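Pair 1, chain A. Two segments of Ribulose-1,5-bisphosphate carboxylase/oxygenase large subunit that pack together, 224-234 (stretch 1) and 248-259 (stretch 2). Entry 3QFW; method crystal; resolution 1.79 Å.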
# COMPACT_ATOMS: atom_id res chain seq x y z
N ILE A 224 11.76 -24.17 -8.80
CA ILE A 224 12.26 -23.28 -7.76
C ILE A 224 11.42 -23.43 -6.48
O ILE A 224 10.21 -23.61 -6.54
CB ILE A 224 12.26 -21.81 -8.24
CG1 ILE A 224 13.27 -21.63 -9.39
CG2 ILE A 224 12.59 -20.86 -7.10
CD1 ILE A 224 13.07 -20.35 -10.21
N GLY A 225 12.07 -23.34 -5.32
CA GLY A 225 11.40 -23.69 -4.08
C GLY A 225 10.95 -22.55 -3.19
O GLY A 225 10.37 -22.78 -2.13
N ALA A 226 11.22 -21.31 -3.59
CA ALA A 226 10.77 -20.18 -2.80
C ALA A 226 10.35 -19.02 -3.69
O ALA A 226 10.56 -19.05 -4.90
CB ALA A 226 11.84 -19.74 -1.83
N VAL A 227 9.76 -18.00 -3.08
CA VAL A 227 9.30 -16.82 -3.80
C VAL A 227 9.29 -15.61 -2.87
O VAL A 227 8.99 -15.72 -1.68
CB VAL A 227 7.87 -17.01 -4.32
CG1 VAL A 227 7.82 -18.09 -5.39
CG2 VAL A 227 6.91 -17.34 -3.18
N LEU A 228 9.62 -14.45 -3.43
CA LEU A 228 9.69 -13.21 -2.68
C LEU A 228 8.55 -12.31 -3.13
O LEU A 228 8.28 -12.19 -4.32
CB LEU A 228 11.02 -12.50 -2.93
CG LEU A 228 11.29 -11.23 -2.12
CD1 LEU A 228 11.41 -11.59 -0.63
CD2 LEU A 228 12.56 -10.55 -2.62
N VAL A 229 7.86 -11.68 -2.18
CA VAL A 229 6.75 -10.78 -2.53
C VAL A 229 6.72 -9.64 -1.55
O VAL A 229 6.89 -9.84 -0.35
CB VAL A 229 5.39 -11.50 -2.45
CG1 VAL A 229 4.29 -10.65 -3.11
CG2 VAL A 229 5.46 -12.88 -3.09
N ALA A 230 6.48 -8.43 -2.05
CA ALA A 230 6.26 -7.27 -1.18
C ALA A 230 4.76 -7.00 -1.08
O ALA A 230 4.18 -6.40 -1.99
CB ALA A 230 6.98 -6.06 -1.73
N PRO A 231 4.12 -7.46 0.01
CA PRO A 231 2.66 -7.40 0.11
C PRO A 231 2.11 -5.98 -0.05
O PRO A 231 1.04 -5.80 -0.63
CB PRO A 231 2.36 -7.95 1.51
CG PRO A 231 3.58 -8.84 1.83
CD PRO A 231 4.74 -8.13 1.18
N MET A 232 2.85 -4.99 0.44
CA MET A 232 2.33 -3.62 0.43
C MET A 232 2.46 -2.98 -0.95
O MET A 232 1.83 -1.97 -1.23
CB MET A 232 2.95 -2.78 1.55
CG MET A 232 2.73 -3.39 2.97
SD MET A 232 0.99 -3.57 3.47
CE MET A 232 0.34 -4.59 2.18
N ILE A 233 3.28 -3.59 -1.80
CA ILE A 233 3.32 -3.19 -3.20
C ILE A 233 2.16 -3.78 -3.98
O ILE A 233 1.42 -3.06 -4.64
CB ILE A 233 4.63 -3.61 -3.87
CG1 ILE A 233 5.79 -2.83 -3.28
CG2 ILE A 233 4.55 -3.35 -5.39
CD1 ILE A 233 7.12 -3.26 -3.81
N VAL A 234 1.99 -5.10 -3.86
CA VAL A 234 1.11 -5.83 -4.75
C VAL A 234 -0.32 -5.91 -4.24
O VAL A 234 -1.22 -6.39 -4.93
CB VAL A 234 1.63 -7.24 -4.99
CG1 VAL A 234 3.10 -7.18 -5.43
CG2 VAL A 234 1.50 -8.06 -3.71
N GLY A 248 3.47 -25.16 -1.62
CA GLY A 248 4.61 -25.71 -0.90
C GLY A 248 5.90 -24.92 -1.07
O GLY A 248 6.96 -25.30 -0.55
N LEU A 249 5.81 -23.82 -1.82
CA LEU A 249 6.94 -22.91 -1.96
C LEU A 249 7.13 -22.17 -0.65
O LEU A 249 6.16 -21.89 0.05
CB LEU A 249 6.64 -21.88 -3.06
CG LEU A 249 6.51 -22.37 -4.50
CD1 LEU A 249 6.26 -21.20 -5.44
CD2 LEU A 249 7.76 -23.13 -4.90
N VAL A 250 8.36 -21.83 -0.31
CA VAL A 250 8.57 -20.95 0.83
C VAL A 250 8.21 -19.53 0.38
O VAL A 250 8.78 -19.01 -0.60
CB VAL A 250 10.01 -21.01 1.36
CG1 VAL A 250 10.19 -20.05 2.52
CG2 VAL A 250 10.37 -22.45 1.79
N VAL A 251 7.27 -18.90 1.07
CA VAL A 251 6.86 -17.53 0.71
C VAL A 251 7.56 -16.53 1.61
O VAL A 251 7.30 -16.47 2.81
CB VAL A 251 5.36 -17.33 0.82
CG1 VAL A 251 4.98 -15.84 0.54
CG2 VAL A 251 4.64 -18.27 -0.14
N VAL A 252 8.46 -15.75 1.02
CA VAL A 252 9.25 -14.78 1.77
C VAL A 252 8.65 -13.40 1.53
O VAL A 252 8.56 -12.95 0.39
CB VAL A 252 10.71 -14.76 1.31
CG1 VAL A 252 11.53 -13.81 2.17
CG2 VAL A 252 11.33 -16.17 1.31
N ALA A 253 8.25 -12.72 2.60
CA ALA A 253 7.69 -11.38 2.46
C ALA A 253 8.78 -10.32 2.59
O ALA A 253 9.71 -10.47 3.38
CB ALA A 253 6.57 -11.16 3.46
N HIS A 254 8.65 -9.25 1.80
CA HIS A 254 9.54 -8.10 1.84
C HIS A 254 8.75 -6.85 2.24
O HIS A 254 7.58 -6.70 1.88
CB HIS A 254 10.18 -7.86 0.47
CG HIS A 254 11.24 -6.81 0.47
ND1 HIS A 254 10.98 -5.48 0.25
CD2 HIS A 254 12.58 -6.90 0.68
CE1 HIS A 254 12.10 -4.79 0.33
NE2 HIS A 254 13.09 -5.63 0.58
N PRO A 255 9.38 -5.93 2.98
CA PRO A 255 8.61 -4.82 3.55
C PRO A 255 8.52 -3.55 2.67
O PRO A 255 8.14 -2.51 3.18
CB PRO A 255 9.39 -4.49 4.83
CG PRO A 255 10.81 -4.77 4.45
CD PRO A 255 10.74 -6.02 3.57
N ALA A 256 8.87 -3.64 1.38
CA ALA A 256 8.79 -2.46 0.52
C ALA A 256 7.42 -1.77 0.65
O ALA A 256 6.39 -2.42 0.55
CB ALA A 256 9.05 -2.85 -0.93
N MET A 257 7.45 -0.45 0.88
CA MET A 257 6.24 0.40 1.03
C MET A 257 5.45 0.18 2.33
O MET A 257 4.32 0.66 2.45
CB MET A 257 5.32 0.34 -0.20
CG MET A 257 5.75 1.28 -1.36
SD MET A 257 5.53 3.06 -1.04
CE MET A 257 3.75 3.12 -0.91
N ALA A 258 6.04 -0.52 3.29
CA ALA A 258 5.35 -0.76 4.56
C ALA A 258 5.34 0.48 5.45
O ALA A 258 4.62 0.53 6.43
CB ALA A 258 5.98 -1.95 5.29
N GLY A 259 6.15 1.47 5.11
CA GLY A 259 6.26 2.66 5.94
C GLY A 259 5.40 3.80 5.46
O GLY A 259 5.33 4.86 6.09
O HOH W 1 9.69 -25.34 -1.39
O HOH W 2 5.50 -4.93 1.55

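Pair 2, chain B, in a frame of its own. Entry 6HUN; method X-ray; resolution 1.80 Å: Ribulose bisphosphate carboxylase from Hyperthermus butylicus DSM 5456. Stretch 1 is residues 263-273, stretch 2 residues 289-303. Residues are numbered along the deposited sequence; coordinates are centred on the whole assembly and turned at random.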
# COMPACT_ATOMS: atom_id res chain seq x y z
N ASN B 263 16.32 -14.94 -18.79
CA ASN B 263 15.04 -14.26 -19.00
C ASN B 263 15.23 -12.77 -18.74
O ASN B 263 16.08 -12.37 -17.92
CB ASN B 263 13.95 -14.84 -18.09
CG ASN B 263 12.55 -14.32 -18.43
OD1 ASN B 263 12.06 -14.56 -19.52
ND2 ASN B 263 11.90 -13.61 -17.47
N LYS B 264 14.44 -11.94 -19.42
CA LYS B 264 14.67 -10.50 -19.44
C LYS B 264 13.60 -9.72 -18.68
O LYS B 264 13.67 -8.49 -18.65
CB LYS B 264 14.75 -9.98 -20.86
CG LYS B 264 15.96 -10.60 -21.64
CD LYS B 264 17.24 -10.11 -20.97
CE LYS B 264 17.70 -8.78 -21.59
NZ LYS B 264 18.95 -8.23 -20.95
N PHE B 265 12.68 -10.41 -18.05
CA PHE B 265 11.53 -9.75 -17.41
C PHE B 265 11.32 -10.29 -16.00
O PHE B 265 11.46 -11.50 -15.74
CB PHE B 265 10.25 -9.98 -18.19
CG PHE B 265 10.28 -9.47 -19.59
CD1 PHE B 265 9.73 -8.22 -19.88
CD2 PHE B 265 10.83 -10.25 -20.62
CE1 PHE B 265 9.73 -7.71 -21.14
CE2 PHE B 265 10.81 -9.75 -21.95
CZ PHE B 265 10.25 -8.46 -22.18
N ILE B 266 10.87 -9.39 -15.09
CA ILE B 266 10.31 -9.78 -13.80
C ILE B 266 8.99 -9.04 -13.66
O ILE B 266 8.81 -7.96 -14.24
CB ILE B 266 11.27 -9.47 -12.60
CG1 ILE B 266 11.66 -7.98 -12.63
CG2 ILE B 266 12.49 -10.42 -12.73
CD1 ILE B 266 12.49 -7.43 -11.37
N MET B 267 8.06 -9.62 -12.90
CA MET B 267 6.83 -8.96 -12.52
C MET B 267 6.81 -8.78 -11.01
O MET B 267 7.21 -9.68 -10.27
CB MET B 267 5.61 -9.81 -12.97
CG MET B 267 4.28 -9.31 -12.46
SD MET B 267 3.13 -10.48 -13.29
CE MET B 267 1.86 -10.69 -12.08
N ILE B 268 6.27 -7.64 -10.58
CA ILE B 268 6.13 -7.35 -9.14
C ILE B 268 4.78 -6.69 -8.89
O ILE B 268 4.30 -5.85 -9.68
CB ILE B 268 7.27 -6.49 -8.62
CG1 ILE B 268 7.09 -6.32 -7.09
CG2 ILE B 268 7.29 -5.09 -9.27
CD1 ILE B 268 8.34 -5.88 -6.45
N ASP B 269 4.12 -7.17 -7.85
CA ASP B 269 2.84 -6.57 -7.41
C ASP B 269 3.26 -5.38 -6.58
O ASP B 269 3.55 -5.50 -5.40
CB ASP B 269 2.04 -7.57 -6.60
CG ASP B 269 1.70 -8.86 -7.34
OD1 ASP B 269 1.96 -9.07 -8.56
OD2 ASP B 269 1.10 -9.73 -6.68
N PHE B 270 3.33 -4.19 -7.20
CA PHE B 270 4.05 -3.14 -6.48
C PHE B 270 3.24 -2.52 -5.34
O PHE B 270 3.81 -1.75 -4.57
CB PHE B 270 4.53 -2.07 -7.47
CG PHE B 270 3.41 -1.38 -8.26
CD1 PHE B 270 2.84 -0.18 -7.80
CD2 PHE B 270 2.99 -1.88 -9.50
CE1 PHE B 270 1.87 0.46 -8.54
CE2 PHE B 270 1.97 -1.28 -10.26
CZ PHE B 270 1.44 -0.10 -9.81
N LEU B 271 1.93 -2.73 -5.30
CA LEU B 271 1.16 -2.19 -4.16
C LEU B 271 1.09 -3.18 -3.02
O LEU B 271 1.05 -2.74 -1.85
CB LEU B 271 -0.27 -1.77 -4.60
CG LEU B 271 -0.14 -0.60 -5.60
CD1 LEU B 271 -1.58 -0.41 -6.16
CD2 LEU B 271 0.47 0.66 -5.02
N THR B 272 1.15 -4.48 -3.29
CA THR B 272 1.13 -5.45 -2.18
C THR B 272 2.52 -5.76 -1.63
O THR B 272 2.64 -5.96 -0.40
CB THR B 272 0.43 -6.76 -2.62
OG1 THR B 272 1.21 -7.43 -3.62
CG2 THR B 272 -0.98 -6.49 -3.17
N ALA B 273 3.55 -5.77 -2.47
CA ALA B 273 4.93 -5.79 -1.94
C ALA B 273 5.32 -4.41 -1.43
O ALA B 273 5.97 -4.27 -0.38
CB ALA B 273 5.90 -6.28 -3.04
N ASP B 289 20.07 -5.91 -16.02
CA ASP B 289 19.58 -5.58 -17.36
C ASP B 289 18.22 -6.23 -17.66
O ASP B 289 18.01 -6.86 -18.72
CB ASP B 289 20.64 -5.97 -18.42
CG ASP B 289 20.45 -5.23 -19.74
OD1 ASP B 289 20.10 -4.03 -19.73
OD2 ASP B 289 20.68 -5.83 -20.82
N LEU B 290 17.23 -5.99 -16.77
CA LEU B 290 15.89 -6.55 -16.88
C LEU B 290 14.85 -5.43 -17.09
O LEU B 290 15.09 -4.26 -16.80
CB LEU B 290 15.49 -7.37 -15.59
CG LEU B 290 16.44 -8.49 -15.11
CD1 LEU B 290 16.07 -9.08 -13.77
CD2 LEU B 290 16.56 -9.57 -16.22
N ALA B 291 13.69 -5.81 -17.62
CA ALA B 291 12.50 -4.97 -17.63
C ALA B 291 11.56 -5.45 -16.52
O ALA B 291 11.58 -6.63 -16.12
CB ALA B 291 11.78 -5.06 -19.01
N ILE B 292 10.67 -4.55 -16.05
CA ILE B 292 9.76 -4.82 -14.95
C ILE B 292 8.32 -4.64 -15.39
O ILE B 292 7.96 -3.54 -15.83
CB ILE B 292 9.99 -3.89 -13.76
CG1 ILE B 292 11.46 -4.04 -13.26
CG2 ILE B 292 8.85 -4.12 -12.63
CD1 ILE B 292 11.75 -3.11 -12.14
N HIS B 293 7.51 -5.66 -15.17
CA HIS B 293 6.07 -5.55 -15.33
C HIS B 293 5.48 -5.22 -13.96
O HIS B 293 5.56 -6.04 -13.03
CB HIS B 293 5.51 -6.86 -15.86
CG HIS B 293 4.04 -6.80 -16.15
ND1 HIS B 293 3.54 -6.83 -17.44
CD2 HIS B 293 2.97 -6.72 -15.33
CE1 HIS B 293 2.22 -6.80 -17.39
NE2 HIS B 293 1.84 -6.69 -16.13
N GLY B 294 4.87 -4.04 -13.82
CA GLY B 294 4.22 -3.73 -12.54
C GLY B 294 2.75 -4.14 -12.49
O GLY B 294 1.94 -3.73 -13.35
N HIS B 295 2.38 -5.02 -11.55
CA HIS B 295 1.00 -5.46 -11.44
C HIS B 295 0.36 -4.58 -10.37
O HIS B 295 0.90 -4.44 -9.29
CB HIS B 295 0.93 -6.93 -11.03
CG HIS B 295 -0.43 -7.51 -11.19
ND1 HIS B 295 -1.47 -7.17 -10.34
CD2 HIS B 295 -0.98 -8.26 -12.19
CE1 HIS B 295 -2.58 -7.76 -10.76
NE2 HIS B 295 -2.31 -8.44 -11.87
N ARG B 296 -0.83 -4.05 -10.63
CA ARG B 296 -1.39 -3.08 -9.67
C ARG B 296 -2.39 -3.67 -8.68
O ARG B 296 -3.16 -2.91 -8.10
CB ARG B 296 -2.05 -1.93 -10.44
CG ARG B 296 -3.07 -2.50 -11.47
CD ARG B 296 -3.88 -1.34 -12.21
NE ARG B 296 -5.02 -1.89 -12.93
CZ ARG B 296 -6.08 -1.19 -13.35
NH1 ARG B 296 -6.12 0.13 -13.14
NH2 ARG B 296 -7.08 -1.82 -13.95
N ALA B 297 -2.37 -4.99 -8.42
CA ALA B 297 -3.31 -5.56 -7.46
C ALA B 297 -3.29 -4.78 -6.15
O ALA B 297 -2.21 -4.40 -5.69
CB ALA B 297 -2.92 -7.04 -7.21
N PHE B 298 -4.50 -4.50 -5.63
CA PHE B 298 -4.88 -3.79 -4.41
C PHE B 298 -5.31 -2.37 -4.74
O PHE B 298 -6.02 -1.71 -3.96
CB PHE B 298 -3.75 -3.72 -3.35
CG PHE B 298 -4.18 -3.02 -2.08
CD1 PHE B 298 -5.23 -3.55 -1.31
CD2 PHE B 298 -3.57 -1.79 -1.71
CE1 PHE B 298 -5.62 -2.92 -0.09
CE2 PHE B 298 -3.94 -1.17 -0.42
CZ PHE B 298 -4.97 -1.73 0.32
N HIS B 299 -4.96 -1.87 -5.95
CA HIS B 299 -5.26 -0.45 -6.25
C HIS B 299 -6.73 -0.14 -6.11
O HIS B 299 -7.09 0.97 -5.67
CB HIS B 299 -4.84 -0.06 -7.71
CG HIS B 299 -5.80 -0.57 -8.76
ND1 HIS B 299 -6.82 0.21 -9.27
CD2 HIS B 299 -5.97 -1.81 -9.31
CE1 HIS B 299 -7.56 -0.50 -10.10
NE2 HIS B 299 -7.09 -1.74 -10.11
N ALA B 300 -7.64 -1.10 -6.37
CA ALA B 300 -9.04 -0.71 -6.39
C ALA B 300 -9.64 -0.57 -4.99
O ALA B 300 -10.80 -0.13 -4.86
CB ALA B 300 -9.92 -1.69 -7.19
N ALA B 301 -8.85 -0.89 -3.95
CA ALA B 301 -9.30 -0.56 -2.60
C ALA B 301 -9.34 0.94 -2.37
O ALA B 301 -10.02 1.42 -1.45
CB ALA B 301 -8.34 -1.22 -1.56
N PHE B 302 -8.54 1.67 -3.15
CA PHE B 302 -8.53 3.11 -2.93
C PHE B 302 -8.61 3.96 -4.20
O PHE B 302 -8.62 5.18 -4.07
CB PHE B 302 -7.26 3.51 -2.13
CG PHE B 302 -5.95 3.13 -2.78
CD1 PHE B 302 -5.31 4.02 -3.74
CD2 PHE B 302 -5.33 1.93 -2.49
CE1 PHE B 302 -4.02 3.65 -4.33
CE2 PHE B 302 -4.09 1.56 -3.08
CZ PHE B 302 -3.44 2.40 -3.99
N THR B 303 -8.63 3.36 -5.42
CA THR B 303 -8.75 4.21 -6.62
C THR B 303 -10.17 4.24 -7.20
O THR B 303 -10.44 5.00 -8.16
CB THR B 303 -7.81 3.69 -7.74
OG1 THR B 303 -8.33 2.41 -8.14
CG2 THR B 303 -6.32 3.65 -7.35
O HOH W 3 0.31 -4.77 -6.59

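Both pairs are built on two neighbouring parallel strands, the first running on into residues of helical conformation, the second leading to a type II turn. The strand directions differ by 23° in pair 1 and 26° in pair 2, the signed crossing is negative in both, and the central backbones superpose to 0.5 Å. The first five bonds of the ladder match; its central bonds are typical: in pair 1, Val252(A) N donates to Val227(A) O (2.8 Å) and Val229(A) N to Val252(A) O (3.0 Å); in pair 2, His293(B) N donates to Ile266(B) O (2.8 Å) and Ile268(B) N to His293(B) O (3.0 Å). One residue on the second strand thus uses both its NH and its CO to join two residues of the first, as parallel pairing demands.

The shared rule beyond the strands is a histidine followed by a type II turn. His254(A) matches His295(B), with side-chain centres 0.2 Å apart, and both are in the t rotamer. Its ring accepts from the backbone two residues on: Ala256(A) N to His254(A) ND1 and Ala297(B) N to His295(B) ND1 are both 3.0 Å. The turn that follows is tied to the first stretch by a water. Water 2 accepts from Met232(A) N (2.9 Å) and donates to His254(A) O and Ala256(A) O (both 2.8 Å); water 3 accepts from Leu271(B) N (2.9 Å) and donates to His295(B) O (2.8 Å) and Ala297(B) O (2.7 Å). The bridged positions match one for one.

On the face carrying Val227(A) and Ile266(B), branched aliphatics fill similar space. Val227(A) CG1 meets Leu249(A) CD1 at 3.5 Å, and Ile266(B) CG2 meets Leu290(B) CD1 at 4.0 Å. The other face redistributes bulk. Ala226(A) faces Val250(A), CB to CB 3.9 Å, whereas pair 2 puts the large residue on the first strand, Phe265(B) CD1 lying 3.9 Å from Ala291(B) CB. Next along, Leu228(A) CD1 packs on Val252(A) CG1 at 3.6 Å; in pair 2, Met267(B) lies beside the His293(B) ring, CG to CD2 4.1 Å, and its CE also reaches His295(B) CD2 at 3.7 Å.

Where the first strand ends, ring size and a missing side chain go together. Pro231(A) CG rests 4.1 Å from Ala253(A) CB. Its counterpart, Phe270(B), presents its edge to Gly294(B), with CE2 3.7 Å from Gly294(B) C; an ideal CB on that glycine would lie only 3.1 Å from Phe270(B) CD2. The backbone bonding also differs here: Phe270(B) keeps its NH and gives it to His295(B) O at 3.2 Å, a bond that proline cannot make.

At the opposite end, Gly225(A) brings no side chain, and water 1 links Gly225(A) O (2.8 Å) to Gly248(A) O (2.9 Å). Pair 2 instead has Lys264(B) and Asp289(B) at these positions: Lys264(B) NZ forms a salt bridge with Asp289(B) OD2 (3.0 Å) and also donates to Asp289(B) O (2.8 Å).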